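Local coordinates for protein putative fructose-bisphosphate aldolase (Coccidioides immitis, PDB 3PM6) that is a putative class II fructose-bisphosphate aldolase, a TIM-barrel protein that binds a zinc ion, at residues M121-S125 with E150-I154. Residues are numbered along the deposited sequence; the frame is centred on the assembly and turned at random.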
loop_
_atom_site.group_PDB
_atom_site.type_symbol
_atom_site.label_atom_id
_atom_site.label_comp_id
_atom_site.label_asym_id
_atom_site.label_seq_id
_atom_site.Cartn_x
_atom_site.Cartn_y
_atom_site.Cartn_z
ATOM N N MET A 121 18.895 5.009 -18.528
ATOM C CA MET A 121 18.794 5.185 -19.985
ATOM C C MET A 121 19.652 4.172 -20.753
ATOM O O MET A 121 20.079 4.418 -21.892
ATOM C CB MET A 121 19.195 6.631 -20.324
ATOM C CG MET A 121 18.279 7.687 -19.613
ATOM S SD MET A 121 16.588 7.659 -20.264
ATOM C CE MET A 121 15.595 7.424 -18.794
ATOM N N SER A 122 19.897 3.018 -20.116
ATOM C CA SER A 122 20.881 2.050 -20.604
ATOM C C SER A 122 20.424 1.339 -21.868
ATOM O O SER A 122 21.232 0.726 -22.568
ATOM C CB SER A 122 21.173 1.000 -19.505
ATOM O OG SER A 122 20.022 0.182 -19.305
ATOM N N HIS A 123 19.125 1.404 -22.152
ATOM C CA HIS A 123 18.591 0.834 -23.376
ATOM C C HIS A 123 18.923 1.622 -24.645
ATOM O O HIS A 123 18.830 1.079 -25.752
ATOM C CB HIS A 123 17.083 0.624 -23.261
ATOM C CG HIS A 123 16.706 -0.521 -22.367
ATOM N ND1 HIS A 123 15.661 -1.369 -22.652
ATOM C CD2 HIS A 123 17.246 -0.966 -21.211
ATOM C CE1 HIS A 123 15.548 -2.267 -21.684
ATOM N NE2 HIS A 123 16.502 -2.050 -20.802
ATOM N N PHE A 124 19.313 2.884 -24.480
ATOM C CA PHE A 124 19.686 3.745 -25.596
ATOM C C PHE A 124 21.177 3.599 -25.861
ATOM O O PHE A 124 21.897 2.989 -25.053
ATOM C CB PHE A 124 19.288 5.219 -25.297
ATOM C CG PHE A 124 17.807 5.409 -25.075
ATOM C CD1 PHE A 124 16.908 5.316 -26.140
ATOM C CD2 PHE A 124 17.305 5.625 -23.785
ATOM C CE1 PHE A 124 15.522 5.452 -25.934
ATOM C CE2 PHE A 124 15.922 5.764 -23.547
ATOM C CZ PHE A 124 15.021 5.678 -24.618
ATOM N N SER A 125 21.643 4.142 -26.992
ATOM C CA SER A 125 23.083 4.177 -27.308
ATOM C C SER A 125 23.758 4.929 -26.188
ATOM O O SER A 125 23.104 5.746 -25.481
ATOM C CB SER A 125 23.345 4.883 -28.655
ATOM O OG SER A 125 22.975 6.256 -28.622
ATOM N N GLU A 150 23.178 4.216 -15.134
ATOM C CA GLU A 150 23.832 2.969 -15.562
ATOM C C GLU A 150 24.798 3.189 -16.726
ATOM O O GLU A 150 24.386 3.273 -17.901
ATOM C CB GLU A 150 22.785 1.941 -15.969
ATOM C CG GLU A 150 23.351 0.572 -16.323
ATOM C CD GLU A 150 22.232 -0.472 -16.474
ATOM O OE1 GLU A 150 21.339 -0.535 -15.616
ATOM O OE2 GLU A 150 22.267 -1.245 -17.434
ATOM N N PRO A 151 26.100 3.230 -16.428
ATOM C CA PRO A 151 27.090 3.487 -17.489
ATOM C C PRO A 151 27.397 2.198 -18.219
ATOM O O PRO A 151 28.548 1.746 -18.237
ATOM C CB PRO A 151 28.318 3.952 -16.708
ATOM C CG PRO A 151 28.182 3.328 -15.370
ATOM C CD PRO A 151 26.735 2.990 -15.127
ATOM N N GLY A 152 26.377 1.608 -18.828
ATOM C CA GLY A 152 26.576 0.354 -19.572
ATOM C C GLY A 152 25.209 -0.202 -19.844
ATOM O O GLY A 152 24.246 0.559 -19.808
ATOM N N ARG A 153 25.119 -1.497 -20.132
ATOM C CA ARG A 153 23.828 -2.167 -20.312
ATOM C C ARG A 153 23.836 -3.574 -19.711
ATOM O O ARG A 153 24.414 -4.504 -20.285
ATOM C CB ARG A 153 23.434 -2.253 -21.787
ATOM C CG ARG A 153 21.952 -2.632 -21.979
ATOM C CD ARG A 153 21.634 -2.742 -23.470
ATOM N NE ARG A 153 21.831 -1.427 -24.081
ATOM C CZ ARG A 153 22.403 -1.214 -25.263
ATOM N NH1 ARG A 153 22.861 -2.237 -26.000
ATOM N NH2 ARG A 153 22.507 0.036 -25.713
ATOM N N ILE A 154 23.197 -3.688 -18.546
ATOM C CA ILE A 154 22.857 -4.951 -17.936
ATOM C C ILE A 154 21.759 -5.606 -18.766
ATOM O O ILE A 154 20.764 -4.960 -19.164
ATOM C CB ILE A 154 22.453 -4.754 -16.421
ATOM C CG1 ILE A 154 23.620 -4.123 -15.647
ATOM C CG2 ILE A 154 22.104 -6.099 -15.780
ATOM C CD1 ILE A 154 23.241 -3.531 -14.277
HETATM O O HOH W 1 21.650 5.577 -17.281
HETATM O O HOH W 2 19.427 -2.360 -19.034
#
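Two loops that leave neighbouring parallel strands of the TIM barrel, 116-119 and 146-149, meet here beyond the strands' C-terminal ends. M121-F124 forms a type I beta turn, with F124 N bonded to M121 O at 3.1 Å, and S125 follows as the N-cap of helix 126-141. Opposite, E150-I154 bends through an inverse gamma turn centred on P151, and the CA atoms come nearest at S122 and R153, 5.2 Å apart. Water 1 accepts from both M121 N (3.1 Å) and E150 N (3.0 Å), so it bridges the two segments just past their strands.

S122 is small enough to fit against the second loop: its CB packs 3.1 Å from G152 O and 3.2 Å from E150 OE2, while its OG bonds to D120 OD1, and water 2 lies between S122 OG (2.6 Å) and I154 O (2.9 Å). R153 has the length and the several donors needed to read the turn's carbonyls. Its NE donates to S122 O (2.7 Å) and its NH2 to F124 O (3.1 Å), both near the guanidinium plane, while NH1 bonds to the backbone carbonyl of E168. E150, its side chain about 6 Å from the zinc, instead braces its own loop, OE2 accepting from I154 N at 2.8 Å.

At the rim where TIM barrels carry their active sites, consecutive loops are thus joined without a salt bridge, a charged guanidinium satisfying neutral carbonyls of the turn.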